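Local atomic coordinates of endo-xylogalacturonan hydrolase A (PDB entry 4C2L), a protein that hydrolyses the xylose-substituted galacturonic acid backbone of xylogalacturonan, a component of the hairy regions of pectin, as a secreted member of glycoside hydrolase family 28. Residues L62-C67 against A92-S97; L135-G140 against S160-A165; Y296-Q301 against A341-G346. All coordinates share one frame; numbering follows the deposited sequence. Where two conformers were deposited one is given.

From the N terminus the chain first closes contact 1, where residues 62-67 and 92-97 meet after a loop of 24 residues. Contact 2 opens only later and joins 135-140 to 160-165 across 19 residues; contact 3 comes last, 296-301 against 341-346, with 39 residues between. The three loops follow in series, none nested in or crossing another. Contacts 1 and 2 touch, because strands 95-97 and 134-139 are neighbours in one parallel sheet. Strands 296-301 and 339-344 belong to the same sheet much farther along, the centres of contacts 1 and 3 lying about 38 Å apart. Each contact joins successive coils of the right-handed parallel beta-helix characteristic of family 28.

Contact 1 of 3, residues L62-C67 against A92-S97; sequences LDLGSC and AMISVS
Leu-64 and Ile-94 make the tight side of this contact: CD1 of Leu-64 lies 3.6 Å from CG2 of Ile-94, and the same methyl reaches CG2 of Val-96 at 3.9 Å. With chi1 at -60°, CG of Leu-64 stands anti to its carbonyl carbon, within 3.8 Å of that Ile-94 methyl. Leu-62 lies on the same side, its CB a looser 4.5 Å from Ile-94 CG1, and packs on Ile-35 and Thr-36 of helix 32-42. Between the backbones run three parallel-sheet hydrogen bonds: Leu-62 N to Met-93 O, Ser-95 N to Leu-62 O, and Leu-64 N to Ser-95 O, the last almost straight at 177°. This is how neighbouring coils of the parallel beta-helix of family 28 are stitched together, here starting at the corner the chain turns at Met-93 and Ile-94. The other side is looser and wet. A water donates to Asp-63 OD1 and Ser-95 O while accepting from Ser-97 N. Asp-63 OD2 stays 3.9 Å from Ser-95 OG; a water modelled between them is doubtfully close to both. OD1 also takes the Gly-65 N-H, forming an Asx turn as the chain enters the type I turn 64-67.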
ATOM      1  N   LEU A  62      16.069   7.232  10.577  1.00 11.14           N
ATOM      2  CA  LEU A  62      16.496   6.127  11.445  1.00 12.03           C
ATOM      3  C   LEU A  62      16.877   4.950  10.568  1.00 12.70           C
ATOM      4  O   LEU A  62      16.027   4.353   9.909  1.00 12.50           O
ATOM      5  CB  LEU A  62      15.362   5.701  12.387  1.00 12.48           C
ATOM      6  CG  LEU A  62      15.638   4.484  13.274  1.00 13.04           C
ATOM      7  CD1 LEU A  62      16.876   4.696  14.129  1.00 13.45           C
ATOM      8  CD2 LEU A  62      14.424   4.203  14.157  1.00 13.48           C
ATOM      9  N   ASP A  63      18.163   4.637  10.550  1.00 13.09           N
ATOM     10  CA  ASP A  63      18.670   3.586   9.693  1.00 14.45           C
ATOM     11  C   ASP A  63      18.862   2.329  10.534  1.00 14.68           C
ATOM     12  O   ASP A  63      19.578   2.358  11.537  1.00 15.22           O
ATOM     13  CB  ASP A  63      19.994   4.044   9.068  1.00 16.49           C
ATOM     14  CG  ASP A  63      20.442   3.142   7.951  1.00 18.47           C
ATOM     15  OD1 ASP A  63      20.673   1.949   8.236  1.00 19.17           O
ATOM     16  OD2 ASP A  63      20.566   3.618   6.794  1.00 20.72           O
ATOM     17  N   LEU A  64      18.191   1.249  10.156  1.00 14.32           N
ATOM     18  CA  LEU A  64      18.219   0.002  10.936  1.00 14.00           C
ATOM     19  C   LEU A  64      19.241  -1.010  10.410  1.00 14.50           C
ATOM     20  O   LEU A  64      19.198  -2.196  10.765  1.00 14.57           O
ATOM     21  CB  LEU A  64      16.819  -0.628  10.994  1.00 14.09           C
ATOM     22  CG  LEU A  64      15.725   0.242  11.626  1.00 14.27           C
ATOM     23  CD1 LEU A  64      14.424  -0.562  11.743  1.00 14.23           C
ATOM     24  CD2 LEU A  64      16.152   0.774  12.992  1.00 14.25           C
ATOM     25  N   GLY A  65      20.189  -0.522   9.619  1.00 15.58           N
ATOM     26  CA  GLY A  65      21.114  -1.400   8.911  1.00 16.60           C
ATOM     27  C   GLY A  65      22.005  -2.280   9.771  1.00 17.11           C
ATOM     28  O   GLY A  65      22.501  -3.288   9.290  1.00 19.00           O
ATOM     29  N   SER A  66      22.219  -1.935  11.033  1.00 17.69           N
ATOM     30  CA  SER A  66      23.106  -2.764  11.862  1.00 19.33           C
ATOM     31  C   SER A  66      22.383  -3.981  12.451  1.00 19.76           C
ATOM     32  O   SER A  66      22.980  -4.800  13.145  1.00 19.81           O
ATOM     33  CB  SER A  66      23.767  -1.932  12.953  1.00 21.05           C
ATOM     34  OG  SER A  66      22.791  -1.509  13.864  1.00 23.68           O
ATOM     35  N   CYS A  67      21.095  -4.095  12.163  1.00 19.12           N
ATOM     36  CA  CYS A  67      20.309  -5.226  12.617  1.00 19.37           C
ATOM     37  C   CYS A  67      20.743  -6.475  11.864  1.00 19.04           C
ATOM     38  O   CYS A  67      20.778  -6.484  10.644  1.00 17.64           O
ATOM     39  CB  CYS A  67      18.834  -4.965  12.332  1.00 21.36           C
ATOM     40  SG  CYS A  67      17.791  -6.370  12.754  1.00 26.30           S
ATOM     41  N   ALA A  92      13.303   7.719   2.921  1.00 11.57           N
ATOM     42  CA  ALA A  92      12.799   6.889   4.019  1.00 10.91           C
ATOM     43  C   ALA A  92      12.920   7.615   5.353  1.00 10.98           C
ATOM     44  O   ALA A  92      13.889   8.338   5.585  1.00 10.76           O
ATOM     45  CB  ALA A  92      13.607   5.609   4.094  1.00 11.34           C
ATOM     46  N   MET A  93      11.934   7.412   6.223  1.00 10.24           N
ATOM     47  CA  MET A  93      12.057   7.876   7.603  1.00 10.33           C
ATOM     48  C   MET A  93      12.710   6.782   8.435  1.00 10.63           C
ATOM     49  O   MET A  93      13.614   7.061   9.228  1.00 10.70           O
ATOM     50  CB  MET A  93      10.677   8.224   8.138  1.00 10.37           C
ATOM     51  CG  MET A  93       9.998   9.236   7.225  1.00 10.54           C
ATOM     52  SD  MET A  93       8.362   9.716   7.794  1.00 12.33           S
ATOM     53  CE  MET A  93       8.797  10.819   9.124  1.00 11.81           C
ATOM     54  N   ILE A  94      12.236   5.545   8.278  1.00 10.53           N
ATOM     55  CA  ILE A  94      12.935   4.371   8.810  1.00 10.81           C
ATOM     56  C   ILE A  94      13.436   3.575   7.612  1.00 11.72           C
ATOM     57  O   ILE A  94      12.636   3.113   6.781  1.00 11.38           O
ATOM     58  CB  ILE A  94      12.015   3.470   9.675  1.00 10.84           C
ATOM     59  CG1 ILE A  94      11.421   4.279  10.828  1.00 10.95           C
ATOM     60  CG2 ILE A  94      12.790   2.274  10.212  1.00 11.02           C
ATOM     61  CD1 ILE A  94      10.293   3.547  11.554  1.00 11.48           C
ATOM     62  N   SER A  95      14.758   3.442   7.514  1.00 12.03           N
ATOM     63  CA  SER A  95      15.369   2.789   6.342  1.00 12.76           C
ATOM     64  C   SER A  95      15.854   1.392   6.734  1.00 13.14           C
ATOM     65  O   SER A  95      16.620   1.240   7.692  1.00 12.78           O
ATOM     66  CB  SER A  95      16.520   3.637   5.796  1.00 13.57           C
ATOM     67  OG  SER A  95      17.249   2.899   4.810  1.00 15.85           O
ATOM     68  N   VAL A  96      15.385   0.373   6.008  1.00 12.86           N
ATOM     69  CA  VAL A  96      15.727  -1.018   6.310  1.00 13.30           C
ATOM     70  C   VAL A  96      16.307  -1.581   5.021  1.00 13.12           C
ATOM     71  O   VAL A  96      15.582  -2.128   4.181  1.00 12.64           O
ATOM     72  CB  VAL A  96      14.498  -1.833   6.789  1.00 12.82           C
ATOM     73  CG1 VAL A  96      14.911  -3.230   7.250  1.00 13.46           C
ATOM     74  CG2 VAL A  96      13.788  -1.117   7.943  1.00 13.83           C
ATOM     75  N   SER A  97      17.613  -1.398   4.852  1.00 14.10           N
ATOM     76  CA  SER A  97      18.267  -1.731   3.591  1.00 14.24           C
ATOM     77  C   SER A  97      19.163  -2.943   3.765  1.00 15.13           C
ATOM     78  O   SER A  97      20.086  -2.917   4.585  1.00 14.83           O
ATOM     79  CB  SER A  97      19.104  -0.543   3.105  1.00 15.45           C
ATOM     80  OG  SER A  97      19.642  -0.811   1.815  1.00 17.91           O
TER
HETATM   81  O   HOH W   1      19.133  -0.104   6.739  1.00 22.42           O
HETATM   82  O   HOH W   2      19.559   2.182   5.119  1.00 31.25           O

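Contact 2 of 3, residues L135-G140 against S160-A165; sequences LLYITG and SVKGGA
Tyr-137 and Lys-162 meet through different choices at chi1: CG of Tyr-137 is anti to its backbone N (-176°), whereas CG of Lys-162 sits between N and the carbonyl carbon (68°). Chi2 keeps the lysine CD anti, 3.3 Å from Tyr-137 OH, and the bend at chi3 (74°) places CE 3.6 Å from Tyr-137 OH, so the two side chains cross obliquely. One water joins their ends, accepting from Lys-162 NZ and hydrogen-bonded to Tyr-137 OH at the ring edge. Another stands over the centre of the ring and donates to Ile-138 O. Below this polar face, strands 137-139 and 159-162 belong to adjacent coils of the parallel beta-helix, in register Tyr-137 with Ser-160, Ile-138 with Val-161 and Thr-139 with Lys-162. Four backbone bonds join them, from Ser-160 N to Leu-136 O through to Gly-140 N to Lys-162 O. The inner face is apolar: Ile-138 CD1 lies 4.2 Å from Val-161 CG2, and its CG2 4.1 Å from Ala-165 CB, with Phe-170 touching both Ile-138 and Val-161. Beyond the strand comes a type I' turn, 162-165. There Gly-163, at positive phi, packs CA 3.5 Å from Thr-139 OG1, where a CB would clash with that oxygen. Lys-162 O is gripped by Gly-140 N and Ala-165 N from opposite faces of its carbonyl plane.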
ATOM      1  N   LEU A 135       7.403   6.069   5.385  1.00  9.69           N
ATOM      2  CA  LEU A 135       7.616   5.895   6.826  1.00  9.96           C
ATOM      3  C   LEU A 135       8.502   4.677   7.142  1.00 10.15           C
ATOM      4  O   LEU A 135       9.487   4.816   7.893  1.00 10.59           O
ATOM      5  CB  LEU A 135       6.259   5.793   7.553  1.00  9.98           C
ATOM      6  CG  LEU A 135       6.354   5.488   9.042  1.00 10.21           C
ATOM      7  CD1 LEU A 135       6.989   6.674   9.767  1.00 10.81           C
ATOM      8  CD2 LEU A 135       4.952   5.220   9.570  1.00 10.38           C
ATOM      9  N   LEU A 136       8.152   3.496   6.604  1.00  9.55           N
ATOM     10  CA  LEU A 136       8.949   2.275   6.796  1.00 10.33           C
ATOM     11  C   LEU A 136       9.316   1.749   5.412  1.00 10.49           C
ATOM     12  O   LEU A 136       8.452   1.268   4.654  1.00 10.27           O
ATOM     13  CB  LEU A 136       8.155   1.214   7.576  1.00 10.49           C
ATOM     14  CG  LEU A 136       8.898  -0.104   7.842  1.00 10.82           C
ATOM     15  CD1 LEU A 136      10.230   0.130   8.569  1.00 11.52           C
ATOM     16  CD2 LEU A 136       8.003  -1.006   8.674  1.00 10.97           C
ATOM     17  N   TYR A 137      10.590   1.868   5.080  1.00 10.76           N
ATOM     18  CA  TYR A 137      11.053   1.625   3.727  1.00 11.36           C
ATOM     19  C   TYR A 137      12.009   0.443   3.759  1.00 11.33           C
ATOM     20  O   TYR A 137      13.127   0.528   4.304  1.00 11.10           O
ATOM     21  CB  TYR A 137      11.761   2.885   3.219  1.00 12.19           C
ATOM     22  CG  TYR A 137      12.228   2.821   1.792  1.00 12.69           C
ATOM     23  CD1 TYR A 137      11.391   3.236   0.748  1.00 13.59           C
ATOM     24  CD2 TYR A 137      13.525   2.401   1.482  1.00 13.76           C
ATOM     25  CE1 TYR A 137      11.816   3.191  -0.572  1.00 15.15           C
ATOM     26  CE2 TYR A 137      13.964   2.359   0.158  1.00 14.84           C
ATOM     27  CZ  TYR A 137      13.102   2.760  -0.854  1.00 15.04           C
ATOM     28  OH  TYR A 137      13.508   2.743  -2.166  1.00 16.83           O
ATOM     29  N   ILE A 138      11.553  -0.675   3.204  1.00 11.24           N
ATOM     30  CA  ILE A 138      12.323  -1.918   3.220  1.00 11.85           C
ATOM     31  C   ILE A 138      12.837  -2.157   1.801  1.00 12.33           C
ATOM     32  O   ILE A 138      12.057  -2.171   0.837  1.00 12.25           O
ATOM     33  CB  ILE A 138      11.427  -3.099   3.675  1.00 12.24           C
ATOM     34  CG1 ILE A 138      11.094  -2.979   5.150  1.00 12.45           C
ATOM     35  CG2 ILE A 138      12.096  -4.454   3.403  1.00 13.27           C
ATOM     36  CD1 ILE A 138       9.823  -3.729   5.530  1.00 13.00           C
ATOM     37  N   THR A 139      14.152  -2.322   1.659  1.00 12.14           N
ATOM     38  CA  THR A 139      14.702  -2.608   0.350  1.00 12.70           C
ATOM     39  C   THR A 139      15.745  -3.699   0.475  1.00 12.72           C
ATOM     40  O   THR A 139      16.660  -3.590   1.292  1.00 12.56           O
ATOM     41  CB  THR A 139      15.258  -1.353  -0.354  1.00 13.42           C
ATOM     42  OG1 THR A 139      15.770  -1.733  -1.634  1.00 14.79           O
ATOM     43  CG2 THR A 139      16.345  -0.657   0.482  1.00 13.39           C
ATOM     44  N   GLY A 140      15.586  -4.764  -0.309  1.00 12.94           N
ATOM     45  CA  GLY A 140      16.495  -5.909  -0.180  1.00 13.89           C
ATOM     46  C   GLY A 140      16.351  -6.616   1.157  1.00 14.22           C
ATOM     47  O   GLY A 140      15.385  -6.409   1.891  1.00 14.41           O
ATOM     48  N   SER A 160       6.770   0.372   2.375  1.00 11.11           N
ATOM     49  CA  SER A 160       7.173  -0.004   1.030  0.50 11.68           C
ATOM     50  C   SER A 160       8.146  -1.183   1.112  1.00 11.63           C
ATOM     51  O   SER A 160       8.973  -1.222   2.028  1.00 11.51           O
ATOM     52  CB  SER A 160       7.844   1.190   0.352  0.50 12.50           C
ATOM     53  OG  SER A 160       8.276   0.858  -0.949  0.50 13.69           O
ATOM     54  N   VAL A 161       8.062  -2.109   0.160  1.00 11.21           N
ATOM     55  CA  VAL A 161       8.996  -3.228   0.101  1.00 11.59           C
ATOM     56  C   VAL A 161       9.461  -3.299  -1.339  1.00 12.52           C
ATOM     57  O   VAL A 161       8.644  -3.356  -2.268  1.00 12.24           O
ATOM     58  CB  VAL A 161       8.325  -4.568   0.497  1.00 11.64           C
ATOM     59  CG1 VAL A 161       9.326  -5.719   0.400  1.00 12.70           C
ATOM     60  CG2 VAL A 161       7.754  -4.491   1.911  1.00 11.73           C
ATOM     61  N   LYS A 162      10.774  -3.249  -1.526  1.00 12.81           N
ATOM     62  CA  LYS A 162      11.340  -3.375  -2.858  1.00 14.18           C
ATOM     63  C   LYS A 162      12.760  -3.928  -2.782  1.00 13.59           C
ATOM     64  O   LYS A 162      13.138  -4.523  -1.772  1.00 12.62           O
ATOM     65  CB  LYS A 162      11.294  -2.047  -3.599  1.00 17.42           C
ATOM     66  CG  LYS A 162      12.205  -0.989  -3.031  1.00 20.07           C
ATOM     67  CD  LYS A 162      12.127   0.253  -3.914  1.00 24.22           C
ATOM     68  CE  LYS A 162      10.809   0.967  -3.694  1.00 25.90           C
ATOM     69  NZ  LYS A 162      10.642   2.021  -4.730  1.00 31.10           N
ATOM     70  N   GLY A 163      13.512  -3.773  -3.864  1.00 14.31           N
ATOM     71  CA  GLY A 163      14.911  -4.207  -3.908  1.00 14.72           C
ATOM     72  C   GLY A 163      15.158  -5.703  -3.791  1.00 15.87           C
ATOM     73  O   GLY A 163      16.270  -6.120  -3.435  1.00 16.19           O
ATOM     74  N   GLY A 164      14.139  -6.513  -4.077  1.00 15.32           N
ATOM     75  CA  GLY A 164      14.265  -7.974  -3.996  1.00 15.59           C
ATOM     76  C   GLY A 164      14.206  -8.540  -2.590  1.00 15.27           C
ATOM     77  O   GLY A 164      14.649  -9.674  -2.354  1.00 16.43           O
ATOM     78  N   ALA A 165      13.638  -7.777  -1.646  1.00 15.16           N
ATOM     79  CA  ALA A 165      13.392  -8.282  -0.290  1.00 15.21           C
ATOM     80  C   ALA A 165      12.655  -9.605  -0.381  1.00 15.61           C
ATOM     81  O   ALA A 165      11.828  -9.791  -1.290  1.00 16.13           O
ATOM     82  CB  ALA A 165      12.564  -7.280   0.517  1.00 14.82           C
TER
HETATM   83  O   HOH W   3      12.163   4.069  -3.983  1.00 34.74           O
HETATM   84  O   HOH W   4      10.936   0.173  -0.138  1.00 18.75           O

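Contact 3 of 3, residues Y296-Q301 against A341-G346; sequences YAFQIQ and ANLDCG
Asn-342 lies alongside Tyr-296, both side chains pointing the same way, and its CB is the bump that sits on the ring: 3.7 Å above the plane, offset toward the rim in a CH-pi contact. The amide stands nearly perpendicular to the ring, the planes 87° apart, and ND2 donates to Tyr-296 OH at 3.2 Å. That bond is nearly straight and in the amide plane; OD1 of Asn-342 is taken by Ser-387 N. On the opposite face of the sheet, CD2 of Leu-343 is the bump: it abuts the ring edge of Phe-298, 3.6 Å from the Phe-298 CD2 atom, in the angle between that ring and Ile-300 CG1. Ile-300 CD1 lies 3.7 Å from Cys-345 SG. The small Ala-341 fits close to the backbone, its CB 3.3 Å from Phe-298 O. Parallel-sheet bonds hold the rows together, Ile-300 N to Asn-342 O at 2.8 Å among them. Cys-345, just past strand 339-344, is disulfide-bonded to Cys-351. The end of strand 296-301 comes near the probable active site, the Gln-301 side chain about 8 Å from that of His-233. Within the parallel beta-helix, the Phe-298 side packs on strands 319-329 and 350-358; in the sheet, strand 266-269 lies beside 296-301, where Gln-299 bonds to Ala-265 and Ile-267, and strand 368-372 beside 339-344.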
ATOM      1  N   TYR A 296     -16.653   1.828  -6.644  1.00 18.56           N
ATOM      2  CA  TYR A 296     -16.745   0.637  -7.481  1.00 17.94           C
ATOM      3  C   TYR A 296     -16.316  -0.553  -6.652  1.00 17.86           C
ATOM      4  O   TYR A 296     -15.430  -0.442  -5.795  1.00 18.20           O
ATOM      5  CB  TYR A 296     -15.788   0.725  -8.676  1.00 18.02           C
ATOM      6  CG  TYR A 296     -16.147   1.674  -9.792  1.00 18.41           C
ATOM      7  CD1 TYR A 296     -17.418   1.667 -10.376  1.00 18.51           C
ATOM      8  CD2 TYR A 296     -15.181   2.525 -10.325  1.00 18.23           C
ATOM      9  CE1 TYR A 296     -17.721   2.526 -11.424  1.00 19.33           C
ATOM     10  CE2 TYR A 296     -15.472   3.379 -11.376  1.00 19.23           C
ATOM     11  CZ  TYR A 296     -16.744   3.366 -11.921  1.00 18.86           C
ATOM     12  OH  TYR A 296     -17.026   4.223 -12.963  1.00 20.02           O
ATOM     13  N   ALA A 297     -16.904  -1.709  -6.933  1.00 15.86           N
ATOM     14  CA  ALA A 297     -16.464  -2.947  -6.340  1.00 15.85           C
ATOM     15  C   ALA A 297     -15.168  -3.395  -7.015  1.00 15.86           C
ATOM     16  O   ALA A 297     -14.261  -3.903  -6.361  1.00 15.91           O
ATOM     17  CB  ALA A 297     -17.532  -4.016  -6.500  1.00 16.55           C
ATOM     18  N   PHE A 298     -15.111  -3.249  -8.333  1.00 15.53           N
ATOM     19  CA  PHE A 298     -13.905  -3.624  -9.082  1.00 15.85           C
ATOM     20  C   PHE A 298     -13.715  -2.720 -10.273  1.00 16.21           C
ATOM     21  O   PHE A 298     -14.692  -2.269 -10.895  1.00 16.50           O
ATOM     22  CB  PHE A 298     -13.960  -5.091  -9.525  1.00 16.35           C
ATOM     23  CG  PHE A 298     -12.610  -5.664  -9.844  1.00 16.85           C
ATOM     24  CD1 PHE A 298     -11.800  -6.162  -8.828  1.00 17.16           C
ATOM     25  CD2 PHE A 298     -12.125  -5.677 -11.149  1.00 17.92           C
ATOM     26  CE1 PHE A 298     -10.534  -6.673  -9.107  1.00 17.88           C
ATOM     27  CE2 PHE A 298     -10.865  -6.199 -11.436  1.00 17.97           C
ATOM     28  CZ  PHE A 298     -10.065  -6.685 -10.410  1.00 17.61           C
ATOM     29  N   GLN A 299     -12.458  -2.449 -10.617  1.00 15.70           N
ATOM     30  CA  GLN A 299     -12.205  -1.561 -11.726  1.00 16.04           C
ATOM     31  C   GLN A 299     -10.965  -2.004 -12.471  1.00 16.43           C
ATOM     32  O   GLN A 299      -9.977  -2.396 -11.854  1.00 16.14           O
ATOM     33  CB  GLN A 299     -12.053  -0.116 -11.232  1.00 16.62           C
ATOM     34  CG  GLN A 299     -11.833   0.891 -12.343  1.00 17.81           C
ATOM     35  CD  GLN A 299     -11.795   2.323 -11.858  1.00 19.03           C
ATOM     36  OE1 GLN A 299     -11.703   2.587 -10.652  1.00 20.02           O
ATOM     37  NE2 GLN A 299     -11.840   3.266 -12.798  1.00 19.63           N
ATOM     38  N   ILE A 300     -11.042  -1.975 -13.798  1.00 14.98           N
ATOM     39  CA  ILE A 300      -9.859  -2.125 -14.613  1.00 15.13           C
ATOM     40  C   ILE A 300      -9.682  -0.844 -15.401  1.00 15.66           C
ATOM     41  O   ILE A 300     -10.601  -0.405 -16.127  1.00 16.09           O
ATOM     42  CB  ILE A 300      -9.951  -3.327 -15.573  1.00 15.25           C
ATOM     43  CG1 ILE A 300     -10.045  -4.643 -14.776  1.00 15.85           C
ATOM     44  CG2 ILE A 300      -8.729  -3.344 -16.491  1.00 14.53           C
ATOM     45  CD1 ILE A 300     -10.331  -5.853 -15.651  1.00 16.64           C
ATOM     46  N   GLN A 301      -8.498  -0.257 -15.258  1.00 15.11           N
ATOM     47  CA  GLN A 301      -8.117   0.924 -16.005  1.00 15.55           C
ATOM     48  C   GLN A 301      -7.008   0.547 -16.955  1.00 15.73           C
ATOM     49  O   GLN A 301      -5.997  -0.018 -16.535  1.00 15.29           O
ATOM     50  CB  GLN A 301      -7.637   2.032 -15.056  1.00 16.38           C
ATOM     51  CG  GLN A 301      -8.755   2.644 -14.223  1.00 17.43           C
ATOM     52  CD  GLN A 301      -8.204   3.486 -13.086  1.00 19.19           C
ATOM     53  OE1 GLN A 301      -7.877   4.660 -13.275  1.00 22.54           O
ATOM     54  NE2 GLN A 301      -8.079   2.890 -11.915  1.00 19.10           N
ATOM     55  N   ALA A 341     -19.142  -1.784 -11.195  1.00 17.49           N
ATOM     56  CA  ALA A 341     -17.798  -2.144 -11.679  1.00 16.97           C
ATOM     57  C   ALA A 341     -17.560  -1.566 -13.063  1.00 17.54           C
ATOM     58  O   ALA A 341     -18.480  -1.496 -13.868  1.00 17.10           O
ATOM     59  CB  ALA A 341     -17.623  -3.656 -11.694  1.00 17.06           C
ATOM     60  N   ASN A 342     -16.319  -1.165 -13.338  1.00 17.22           N
ATOM     61  CA  ASN A 342     -15.953  -0.582 -14.623  1.00 17.49           C
ATOM     62  C   ASN A 342     -14.725  -1.333 -15.122  1.00 17.29           C
ATOM     63  O   ASN A 342     -13.607  -1.096 -14.660  1.00 16.62           O
ATOM     64  CB  ASN A 342     -15.648   0.916 -14.463  1.00 18.02           C
ATOM     65  CG  ASN A 342     -15.638   1.666 -15.790  1.00 19.72           C
ATOM     66  OD1 ASN A 342     -15.386   1.092 -16.854  1.00 19.45           O
ATOM     67  ND2 ASN A 342     -15.922   2.964 -15.733  1.00 20.82           N
ATOM     68  N   LEU A 343     -14.942  -2.265 -16.044  1.00 16.75           N
ATOM     69  CA  LEU A 343     -13.876  -3.154 -16.500  1.00 16.80           C
ATOM     70  C   LEU A 343     -13.456  -2.707 -17.883  1.00 17.49           C
ATOM     71  O   LEU A 343     -13.942  -3.226 -18.903  1.00 17.01           O
ATOM     72  CB  LEU A 343     -14.353  -4.612 -16.504  1.00 17.44           C
ATOM     73  CG  LEU A 343     -15.080  -5.147 -15.263  1.00 18.52           C
ATOM     74  CD1 LEU A 343     -15.475  -6.611 -15.416  1.00 19.63           C
ATOM     75  CD2 LEU A 343     -14.238  -4.957 -14.007  1.00 18.69           C
ATOM     76  N   ASP A 344     -12.574  -1.710 -17.918  1.00 16.95           N
ATOM     77  CA  ASP A 344     -12.118  -1.158 -19.176  1.00 17.94           C
ATOM     78  C   ASP A 344     -10.802  -1.811 -19.628  1.00 17.79           C
ATOM     79  O   ASP A 344      -9.735  -1.196 -19.547  1.00 17.70           O
ATOM     80  CB  ASP A 344     -11.971   0.371 -19.092  1.00 18.90           C
ATOM     81  CG  ASP A 344     -11.920   1.023 -20.468  1.00 20.75           C
ATOM     82  OD1 ASP A 344     -12.693   0.594 -21.353  1.00 22.38           O
ATOM     83  OD2 ASP A 344     -11.119   1.957 -20.672  1.00 21.56           O
ATOM     84  N   CYS A 345     -10.878  -3.053 -20.106  1.00 17.78           N
ATOM     85  CA  CYS A 345      -9.670  -3.715 -20.614  1.00 18.55           C
ATOM     86  C   CYS A 345      -9.181  -3.050 -21.908  1.00 18.01           C
ATOM     87  O   CYS A 345      -9.979  -2.475 -22.646  1.00 17.83           O
ATOM     88  CB  CYS A 345      -9.899  -5.213 -20.821  1.00 19.37           C
ATOM     89  SG  CYS A 345      -9.608  -6.142 -19.292  1.00 21.80           S
ATOM     90  N   GLY A 346      -7.877  -3.138 -22.158  1.00 18.29           N
ATOM     91  CA  GLY A 346      -7.264  -2.498 -23.319  1.00 18.87           C
ATOM     92  C   GLY A 346      -7.659  -3.189 -24.615  1.00 20.00           C
ATOM     93  O   GLY A 346      -7.924  -4.385 -24.634  1.00 19.21           O
TER